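Long-range contacts in CysE, serine acetyltransferase (Brucella abortus, PDB 4HZD), which probably catalyses transfer of the acetyl group from acetyl-coenzyme A to serine, the step that leads into cysteine biosynthesis: residues A[55-63]-A[112-123]; A[93-102]-A[160-168]. One frame throughout, in Å; residues are numbered along the deposited sequence.

Interaction 1 (A[55-63]-A[112-123]); sequences VMHRIAERL and VLYLKGFHAIQT
His119 sits between two arginines of helix 55-63, and its imidazole links the two segments where their short axes cross at 97°. On the ring's edge, Arg62 NH1 donates to His119 ND1 over 2.8 Å, nearly straight, the guanidinium standing upright to the ring at 89°. The bend at chi3 (80°) swings NE and the guanidinium aside to bring NH1 onto ND1; Arg62 CD, already beside the ring, lies 3.4 Å from His119 ND1. His119 NE2 donates to Val112 O, and Arg58 CG lies 3.7 Å from that NE2. Arg58 NE bonds Leu113 O at 2.8 Å, in the plane of its guanidinium. The tight part is largely apolar: Ile59 CD1 presses on Gln122 CB at 3.5 Å, Val55 CG1 touches Phe118 CE2, and Ile59 CG2 meets Thr123 OG1, which is turned back onto His119 O. The looser side, around the arginine ends, is hydrated but not open to bulk solvent: water 1 joins Arg58 NH2 to Leu113 O, and Asp67 of a covering second subunit forms a salt bridge with Arg58 NH1. With ND1 accepting and NE2 donating, His119 is probably neutral and ties the short non-helical link between helices 109-113 and 116-132 to helix 55-63.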
loop_
_atom_site.group_PDB
_atom_site.type_symbol
_atom_site.label_atom_id
_atom_site.label_comp_id
_atom_site.label_asym_id
_atom_site.label_seq_id
_atom_site.Cartn_x
_atom_site.Cartn_y
_atom_site.Cartn_z
ATOM N N VAL A 55 -6.129 -13.855 16.352
ATOM C CA VAL A 55 -5.511 -14.866 15.444
ATOM C C VAL A 55 -6.008 -14.595 14.029
ATOM O O VAL A 55 -5.189 -14.462 13.090
ATOM C CB VAL A 55 -5.813 -16.361 15.889
ATOM C CG1 VAL A 55 -5.421 -17.421 14.842
ATOM C CG2 VAL A 55 -5.108 -16.699 17.203
ATOM N N MET A 56 -7.317 -14.453 13.871
ATOM C CA MET A 56 -7.882 -14.104 12.533
ATOM C C MET A 56 -7.309 -12.819 11.980
ATOM O O MET A 56 -6.953 -12.764 10.787
ATOM C CB MET A 56 -9.415 -14.013 12.569
ATOM C CG MET A 56 -10.045 -15.338 12.931
ATOM S SD MET A 56 -11.842 -15.391 12.970
ATOM C CE MET A 56 -12.232 -13.857 13.789
ATOM N N HIS A 57 -7.211 -11.791 12.836
ATOM C CA HIS A 57 -6.629 -10.527 12.429
ATOM C C HIS A 57 -5.162 -10.644 12.040
ATOM O O HIS A 57 -4.775 -10.186 10.963
ATOM C CB HIS A 57 -6.795 -9.469 13.502
ATOM C CG HIS A 57 -6.094 -8.176 13.187
ATOM N ND1 HIS A 57 -6.738 -7.106 12.695
ATOM C CD2 HIS A 57 -4.779 -7.803 13.329
ATOM C CE1 HIS A 57 -5.879 -6.090 12.531
ATOM N NE2 HIS A 57 -4.675 -6.516 12.909
ATOM N N ARG A 58 -4.333 -11.231 12.902
ATOM C CA ARG A 58 -2.923 -11.462 12.549
ATOM C C ARG A 58 -2.768 -12.159 11.203
ATOM O O ARG A 58 -2.002 -11.697 10.316
ATOM C CB ARG A 58 -2.223 -12.293 13.623
ATOM C CG ARG A 58 -0.748 -12.533 13.315
ATOM C CD ARG A 58 0.053 -11.283 13.677
ATOM N NE ARG A 58 1.355 -11.173 13.024
ATOM C CZ ARG A 58 1.614 -10.377 11.986
ATOM N NH1 ARG A 58 0.641 -9.689 11.426
ATOM N NH2 ARG A 58 2.849 -10.297 11.486
ATOM N N ILE A 59 -3.517 -13.245 11.018
ATOM C CA ILE A 59 -3.341 -14.052 9.834
ATOM C C ILE A 59 -3.852 -13.306 8.604
ATOM O O ILE A 59 -3.192 -13.314 7.562
ATOM C CB ILE A 59 -3.999 -15.435 9.950
ATOM C CG1 ILE A 59 -3.312 -16.254 11.060
ATOM C CG2 ILE A 59 -3.797 -16.175 8.644
ATOM C CD1 ILE A 59 -3.998 -17.563 11.329
ATOM N N ALA A 60 -5.016 -12.658 8.738
ATOM C CA ALA A 60 -5.551 -11.838 7.670
ATOM C C ALA A 60 -4.546 -10.771 7.185
ATOM O O ALA A 60 -4.394 -10.600 5.971
ATOM C CB ALA A 60 -6.923 -11.245 8.032
ATOM N N GLU A 61 -3.848 -10.120 8.118
ATOM C CA GLU A 61 -2.878 -9.050 7.812
ATOM C C GLU A 61 -1.650 -9.611 7.118
ATOM O O GLU A 61 -1.097 -8.971 6.226
ATOM C CB GLU A 61 -2.418 -8.278 9.079
ATOM C CG GLU A 61 -3.487 -7.360 9.712
ATOM C CD GLU A 61 -4.096 -6.375 8.733
ATOM O OE1 GLU A 61 -3.350 -5.543 8.196
ATOM O OE2 GLU A 61 -5.314 -6.461 8.448
ATOM N N ARG A 62 -1.215 -10.802 7.525
ATOM C CA ARG A 62 -0.074 -11.435 6.859
ATOM C C ARG A 62 -0.413 -11.836 5.416
ATOM O O ARG A 62 0.395 -11.649 4.503
ATOM C CB ARG A 62 0.439 -12.629 7.687
ATOM C CG ARG A 62 0.873 -12.244 9.114
ATOM C CD ARG A 62 1.798 -13.336 9.676
ATOM N NE ARG A 62 3.132 -13.127 9.127
ATOM C CZ ARG A 62 4.220 -13.871 9.377
ATOM N NH1 ARG A 62 4.161 -14.965 10.124
ATOM N NH2 ARG A 62 5.381 -13.510 8.852
ATOM N N LEU A 63 -1.623 -12.333 5.202
ATOM C CA LEU A 63 -2.021 -12.821 3.858
ATOM C C LEU A 63 -2.580 -11.706 2.986
ATOM O O LEU A 63 -2.609 -11.830 1.748
ATOM C CB LEU A 63 -3.085 -13.943 4.008
ATOM C CG LEU A 63 -2.690 -15.174 4.830
ATOM C CD1 LEU A 63 -3.908 -16.031 5.123
ATOM C CD2 LEU A 63 -1.599 -15.947 4.096
ATOM N N VAL A 112 1.037 -16.860 18.144
ATOM C CA VAL A 112 -0.022 -15.978 17.678
ATOM C C VAL A 112 0.560 -14.856 16.819
ATOM O O VAL A 112 0.065 -14.579 15.702
ATOM C CB VAL A 112 -0.822 -15.413 18.857
ATOM C CG1 VAL A 112 -1.818 -14.365 18.363
ATOM C CG2 VAL A 112 -1.535 -16.555 19.572
ATOM N N LEU A 113 1.660 -14.262 17.266
ATOM C CA LEU A 113 2.166 -13.111 16.485
ATOM C C LEU A 113 3.183 -13.459 15.418
ATOM O O LEU A 113 3.235 -12.785 14.402
ATOM C CB LEU A 113 2.800 -12.072 17.408
ATOM C CG LEU A 113 1.865 -11.433 18.413
ATOM C CD1 LEU A 113 2.771 -10.588 19.305
ATOM C CD2 LEU A 113 0.806 -10.591 17.706
ATOM N N TYR A 114 4.011 -14.485 15.675
ATOM C CA TYR A 114 5.298 -14.619 14.965
ATOM C C TYR A 114 5.473 -15.870 14.097
ATOM O O TYR A 114 6.063 -15.815 13.003
ATOM C CB TYR A 114 6.502 -14.416 15.919
ATOM C CG TYR A 114 6.436 -13.122 16.701
ATOM C CD1 TYR A 114 6.327 -11.886 16.043
ATOM C CD2 TYR A 114 6.421 -13.124 18.114
ATOM C CE1 TYR A 114 6.205 -10.696 16.760
ATOM C CE2 TYR A 114 6.327 -11.938 18.834
ATOM C CZ TYR A 114 6.244 -10.721 18.151
ATOM O OH TYR A 114 6.118 -9.539 18.850
ATOM N N LEU A 115 4.936 -16.994 14.555
ATOM C CA LEU A 115 5.370 -18.250 13.967
ATOM C C LEU A 115 4.523 -18.665 12.770
ATOM O O LEU A 115 3.332 -18.997 12.892
ATOM C CB LEU A 115 5.551 -19.348 15.014
ATOM C CG LEU A 115 6.320 -18.835 16.245
ATOM C CD1 LEU A 115 6.185 -19.817 17.406
ATOM C CD2 LEU A 115 7.776 -18.492 15.923
ATOM N N LYS A 116 5.151 -18.607 11.601
ATOM C CA LYS A 116 4.433 -18.841 10.345
ATOM C C LYS A 116 3.869 -20.255 10.249
ATOM O O LYS A 116 2.846 -20.462 9.618
ATOM C CB LYS A 116 5.304 -18.464 9.111
ATOM C CG LYS A 116 6.441 -19.430 8.816
ATOM C CD LYS A 116 7.399 -18.859 7.754
ATOM C CE LYS A 116 8.291 -19.973 7.198
ATOM N NZ LYS A 116 9.409 -19.389 6.386
ATOM N N GLY A 117 4.475 -21.231 10.946
ATOM C CA GLY A 117 3.875 -22.576 10.990
ATOM C C GLY A 117 2.469 -22.549 11.593
ATOM O O GLY A 117 1.520 -23.116 11.029
ATOM N N PHE A 118 2.323 -21.863 12.724
ATOM C CA PHE A 118 1.014 -21.732 13.365
ATOM C C PHE A 118 0.042 -20.950 12.440
ATOM O O PHE A 118 -1.116 -21.341 12.276
ATOM C CB PHE A 118 1.147 -21.032 14.736
ATOM C CG PHE A 118 -0.168 -20.689 15.354
ATOM C CD1 PHE A 118 -0.895 -21.660 16.031
ATOM C CD2 PHE A 118 -0.683 -19.379 15.281
ATOM C CE1 PHE A 118 -2.119 -21.352 16.610
ATOM C CE2 PHE A 118 -1.905 -19.062 15.860
ATOM C CZ PHE A 118 -2.639 -20.053 16.515
ATOM N N HIS A 119 0.516 -19.873 11.807
ATOM C CA HIS A 119 -0.330 -19.108 10.883
ATOM C C HIS A 119 -0.740 -19.978 9.705
ATOM O O HIS A 119 -1.909 -19.955 9.274
ATOM C CB HIS A 119 0.387 -17.858 10.369
ATOM C CG HIS A 119 0.818 -16.912 11.465
ATOM N ND1 HIS A 119 1.962 -16.228 11.412
ATOM C CD2 HIS A 119 0.241 -16.625 12.688
ATOM C CE1 HIS A 119 2.097 -15.497 12.538
ATOM N NE2 HIS A 119 1.034 -15.742 13.310
ATOM N N ALA A 120 0.191 -20.786 9.183
ATOM C CA ALA A 120 -0.182 -21.699 8.086
ATOM C C ALA A 120 -1.237 -22.717 8.484
ATOM O O ALA A 120 -2.073 -23.100 7.674
ATOM C CB ALA A 120 1.023 -22.404 7.514
ATOM N N ILE A 121 -1.153 -23.245 9.690
ATOM C CA ILE A 121 -2.096 -24.293 10.060
ATOM C C ILE A 121 -3.535 -23.768 10.008
ATOM O O ILE A 121 -4.438 -24.415 9.436
ATOM C CB ILE A 121 -1.799 -24.865 11.453
ATOM C CG1 ILE A 121 -0.566 -25.767 11.426
ATOM C CG2 ILE A 121 -2.951 -25.726 11.952
ATOM C CD1 ILE A 121 0.022 -25.925 12.824
ATOM N N GLN A 122 -3.747 -22.603 10.609
ATOM C CA GLN A 122 -5.099 -22.012 10.662
ATOM C C GLN A 122 -5.549 -21.553 9.279
ATOM O O GLN A 122 -6.731 -21.658 8.925
ATOM C CB GLN A 122 -5.180 -20.882 11.700
ATOM C CG GLN A 122 -4.455 -21.158 13.009
ATOM C CD GLN A 122 -4.763 -22.548 13.597
ATOM O OE1 GLN A 122 -5.850 -23.115 13.379
ATOM N NE2 GLN A 122 -3.831 -23.077 14.364
ATOM N N THR A 123 -4.603 -21.096 8.469
ATOM C CA THR A 123 -4.911 -20.743 7.077
ATOM C C THR A 123 -5.387 -21.981 6.347
ATOM O O THR A 123 -6.405 -21.923 5.672
ATOM C CB THR A 123 -3.719 -20.096 6.316
ATOM O OG1 THR A 123 -3.295 -18.930 7.001
ATOM C CG2 THR A 123 -4.153 -19.693 4.906
HETATM O O HOH W 1 5.384 -11.566 12.260
HETATM O O HOH W 2 7.206 -15.921 9.719
#

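Interaction 2 (A[93-102]-A[160-168]); sequences VDIQAVYDRD and LGSGLFLDH
The end of helix 87-101 runs past the turn and short strand of 160-168, coming closest where the CA atoms of Asp94 and Gly163 are 4.2 Å apart, Gly163, with positive phi (54°), turning the chain there. Asp94 OD1 takes the N-H of Leu164 at 3.0 Å, met from above the carboxylate plane, while its OD2 is engaged by Arg125 in a salt bridge. Val93 CG2 lies against Ser162 CB at 3.5 Å beside this turn. One helical turn beyond Ala97, Arg101 stretches back along the helix, its chain extended from CG to NE, and grips Gly163 O end-on with NH1 and NH2, both 2.9 Å away; Ala97 CB covers the centre of one guanidinium face. The strand 165-166 edges the first coil of the left-handed beta-helix, the domain built from hexapeptide repeats, and pairs with the next coil at 185-186, so here the N-terminal helices cover the end of that domain. Phe165 does most of the apolar work. Chi1 of 178° carries its ring away from the backbone N and out to the helix, where Val98 CA lies over one face and Val98 CG2 approaches CD1 at 3.8 Å; Arg101 CB comes to CD2, and Asp102 CB meets CZ at 3.7 Å. The carboxylates of Asp102 and Asp167 stand 3.8 Å apart between OD2 and OD1, and water 4 donates to both oxygens, which probably eases their repulsion; Asp102 OD1 accepts from Ala104 N. Next to Asp167, His168 lines the coenzyme A pocket, and its ND1 bonds Asp153 of the second subunit.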
loop_
_atom_site.group_PDB
_atom_site.type_symbol
_atom_site.label_atom_id
_atom_site.label_comp_id
_atom_site.label_asym_id
_atom_site.label_seq_id
_atom_site.Cartn_x
_atom_site.Cartn_y
_atom_site.Cartn_z
ATOM N N VAL A 93 -5.344 -25.570 21.434
ATOM C CA VAL A 93 -4.481 -26.766 21.506
ATOM C C VAL A 93 -3.240 -26.606 20.590
ATOM O O VAL A 93 -2.131 -27.016 20.957
ATOM C CB VAL A 93 -5.229 -28.099 21.278
ATOM C CG1 VAL A 93 -6.306 -28.279 22.338
ATOM C CG2 VAL A 93 -5.874 -28.164 19.918
ATOM N N ASP A 94 -3.419 -25.970 19.429
ATOM C CA ASP A 94 -2.284 -25.708 18.526
ATOM C C ASP A 94 -1.273 -24.754 19.164
ATOM O O ASP A 94 -0.057 -24.928 19.020
ATOM C CB ASP A 94 -2.756 -25.162 17.169
ATOM C CG ASP A 94 -3.421 -26.204 16.294
ATOM O OD1 ASP A 94 -3.362 -27.429 16.571
ATOM O OD2 ASP A 94 -4.029 -25.800 15.288
ATOM N N ILE A 95 -1.778 -23.736 19.865
ATOM C CA ILE A 95 -0.937 -22.803 20.617
ATOM C C ILE A 95 -0.213 -23.524 21.768
ATOM O O ILE A 95 1.007 -23.363 21.962
ATOM C CB ILE A 95 -1.773 -21.614 21.167
ATOM C CG1 ILE A 95 -2.205 -20.661 20.045
ATOM C CG2 ILE A 95 -0.996 -20.843 22.240
ATOM C CD1 ILE A 95 -3.143 -19.564 20.554
ATOM N N GLN A 96 -0.981 -24.323 22.516
ATOM C CA GLN A 96 -0.428 -25.160 23.578
ATOM C C GLN A 96 0.644 -26.149 23.083
ATOM O O GLN A 96 1.634 -26.351 23.779
ATOM C CB GLN A 96 -1.551 -25.848 24.404
ATOM C CG GLN A 96 -1.051 -26.569 25.656
ATOM C CD GLN A 96 -0.732 -25.625 26.817
ATOM O OE1 GLN A 96 -1.363 -24.580 27.000
ATOM N NE2 GLN A 96 0.258 -25.998 27.604
ATOM N N ALA A 97 0.499 -26.685 21.863
ATOM C CA ALA A 97 1.542 -27.517 21.251
ATOM C C ALA A 97 2.883 -26.799 21.128
ATOM O O ALA A 97 3.938 -27.371 21.446
ATOM C CB ALA A 97 1.114 -28.037 19.884
ATOM N N VAL A 98 2.852 -25.562 20.636
ATOM C CA VAL A 98 4.095 -24.799 20.497
ATOM C C VAL A 98 4.691 -24.572 21.872
ATOM O O VAL A 98 5.888 -24.750 22.076
ATOM C CB VAL A 98 3.903 -23.410 19.816
ATOM C CG1 VAL A 98 5.238 -22.666 19.751
ATOM C CG2 VAL A 98 3.346 -23.575 18.406
ATOM N N TYR A 99 3.845 -24.140 22.797
ATOM C CA TYR A 99 4.291 -23.778 24.132
ATOM C C TYR A 99 4.978 -24.996 24.776
ATOM O O TYR A 99 6.066 -24.862 25.330
ATOM C CB TYR A 99 3.123 -23.254 24.983
ATOM C CG TYR A 99 3.555 -22.828 26.380
ATOM C CD1 TYR A 99 4.178 -21.587 26.606
ATOM C CD2 TYR A 99 3.359 -23.667 27.468
ATOM C CE1 TYR A 99 4.582 -21.200 27.878
ATOM C CE2 TYR A 99 3.746 -23.290 28.746
ATOM C CZ TYR A 99 4.347 -22.061 28.950
ATOM O OH TYR A 99 4.740 -21.720 30.223
ATOM N N ASP A 100 4.357 -26.168 24.640
ATOM C CA ASP A 100 4.873 -27.428 25.218
ATOM C C ASP A 100 6.068 -28.039 24.507
ATOM O O ASP A 100 6.864 -28.721 25.146
ATOM C CB ASP A 100 3.758 -28.478 25.293
ATOM C CG ASP A 100 2.683 -28.118 26.313
ATOM O OD1 ASP A 100 2.943 -27.307 27.206
ATOM O OD2 ASP A 100 1.569 -28.638 26.210
ATOM N N ARG A 101 6.195 -27.805 23.197
ATOM C CA ARG A 101 7.147 -28.548 22.370
ATOM C C ARG A 101 8.355 -27.728 21.880
ATOM O O ARG A 101 9.312 -28.320 21.471
ATOM C CB ARG A 101 6.460 -29.241 21.176
ATOM C CG ARG A 101 5.301 -30.174 21.537
ATOM C CD ARG A 101 4.671 -30.812 20.303
ATOM N NE ARG A 101 3.296 -31.163 20.620
ATOM C CZ ARG A 101 2.315 -31.400 19.754
ATOM N NH1 ARG A 101 2.517 -31.383 18.441
ATOM N NH2 ARG A 101 1.107 -31.682 20.230
ATOM N N ASP A 102 8.311 -26.387 21.923
ATOM C CA ASP A 102 9.463 -25.560 21.481
ATOM C C ASP A 102 10.174 -24.802 22.608
ATOM O O ASP A 102 9.616 -23.837 23.138
ATOM C CB ASP A 102 9.022 -24.517 20.454
ATOM C CG ASP A 102 10.210 -23.904 19.655
ATOM O OD1 ASP A 102 11.405 -24.057 20.023
ATOM O OD2 ASP A 102 9.927 -23.243 18.636
ATOM N N LEU A 160 -5.880 -32.080 8.528
ATOM C CA LEU A 160 -4.914 -31.852 9.614
ATOM C C LEU A 160 -5.578 -31.840 10.983
ATOM O O LEU A 160 -6.533 -31.079 11.216
ATOM C CB LEU A 160 -4.145 -30.543 9.428
ATOM C CG LEU A 160 -3.394 -30.260 8.120
ATOM C CD1 LEU A 160 -2.781 -28.863 8.160
ATOM C CD2 LEU A 160 -2.305 -31.302 7.896
ATOM N N GLY A 161 -5.042 -32.650 11.895
ATOM C CA GLY A 161 -5.606 -32.767 13.240
ATOM C C GLY A 161 -5.266 -31.573 14.110
ATOM O O GLY A 161 -4.638 -30.611 13.667
ATOM N N SER A 162 -5.656 -31.643 15.373
ATOM C CA SER A 162 -5.347 -30.565 16.303
ATOM C C SER A 162 -4.072 -30.850 17.083
ATOM O O SER A 162 -3.492 -31.955 16.984
ATOM C CB SER A 162 -6.506 -30.370 17.264
ATOM O OG SER A 162 -6.610 -31.512 18.065
ATOM N N GLY A 163 -3.639 -29.864 17.879
ATOM C CA GLY A 163 -2.334 -29.946 18.530
ATOM C C GLY A 163 -1.214 -30.213 17.529
ATOM O O GLY A 163 -0.278 -30.985 17.784
ATOM N N LEU A 164 -1.325 -29.608 16.357
ATOM C CA LEU A 164 -0.256 -29.729 15.358
ATOM C C LEU A 164 0.804 -28.661 15.576
ATOM O O LEU A 164 0.479 -27.485 15.724
ATOM C CB LEU A 164 -0.848 -29.620 13.964
ATOM C CG LEU A 164 0.092 -29.702 12.747
ATOM C CD1 LEU A 164 0.850 -31.035 12.707
ATOM C CD2 LEU A 164 -0.759 -29.514 11.490
ATOM N N PHE A 165 2.059 -29.091 15.633
ATOM C CA PHE A 165 3.197 -28.202 15.704
ATOM C C PHE A 165 4.009 -28.234 14.398
ATOM O O PHE A 165 4.580 -29.280 14.026
ATOM C CB PHE A 165 4.018 -28.572 16.932
ATOM C CG PHE A 165 5.274 -27.760 17.110
ATOM C CD1 PHE A 165 5.289 -26.389 16.860
ATOM C CD2 PHE A 165 6.419 -28.362 17.601
ATOM C CE1 PHE A 165 6.450 -25.649 17.051
ATOM C CE2 PHE A 165 7.599 -27.636 17.789
ATOM C CZ PHE A 165 7.611 -26.283 17.518
ATOM N N LEU A 166 4.020 -27.093 13.695
ATOM C CA LEU A 166 4.717 -26.918 12.420
ATOM C C LEU A 166 5.929 -26.036 12.673
ATOM O O LEU A 166 5.847 -24.783 12.647
ATOM C CB LEU A 166 3.778 -26.243 11.412
ATOM C CG LEU A 166 3.526 -26.912 10.079
ATOM C CD1 LEU A 166 3.049 -28.361 10.257
ATOM C CD2 LEU A 166 2.511 -26.097 9.244
ATOM N N ASP A 167 7.043 -26.677 12.980
ATOM C CA ASP A 167 8.159 -25.965 13.574
ATOM C C ASP A 167 9.012 -25.438 12.440
ATOM O O ASP A 167 9.459 -26.218 11.607
ATOM C CB ASP A 167 8.958 -26.937 14.484
ATOM C CG ASP A 167 10.138 -26.249 15.236
ATOM O OD1 ASP A 167 10.195 -25.002 15.323
ATOM O OD2 ASP A 167 11.012 -26.980 15.749
ATOM N N HIS A 168 9.217 -24.115 12.380
ATOM C CA HIS A 168 10.048 -23.459 11.302
ATOM C C HIS A 168 9.312 -23.389 9.988
ATOM O O HIS A 168 9.259 -22.323 9.396
ATOM C CB HIS A 168 11.444 -24.103 11.133
ATOM C CG HIS A 168 12.268 -24.108 12.395
ATOM N ND1 HIS A 168 12.575 -22.979 13.070
ATOM C CD2 HIS A 168 12.844 -25.170 13.122
ATOM C CE1 HIS A 168 13.299 -23.285 14.183
ATOM N NE2 HIS A 168 13.462 -24.621 14.216
HETATM O O HOH W 3 0.696 -24.843 16.304
HETATM O O HOH W 4 8.327 -22.993 16.445
#

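Overall arrangement
Interactions 1 and 2 lie with centres about 13 Å apart, and their segments alternate along the chain: 55-63, 93-102, 112-123, then 160-168. Interaction 1 is wholly within the N-terminal helices, whereas interaction 2 carries helix 87-101 onto the first coil of the left-handed beta-helix. They touch directly: Gln122 NE2 probably hydrogen-bonds Asp94 OD2, Phe118 packs on Ile95, and Ile121 meets Leu164. Helix 116-132 therefore packs on helix 51-63, on helix 87-101 and on the coil at 160-168, joining the helical domain to the domain that binds coenzyme A. Both contacts also lie near the second subunit of the six-chain assembly, which reaches residues of each.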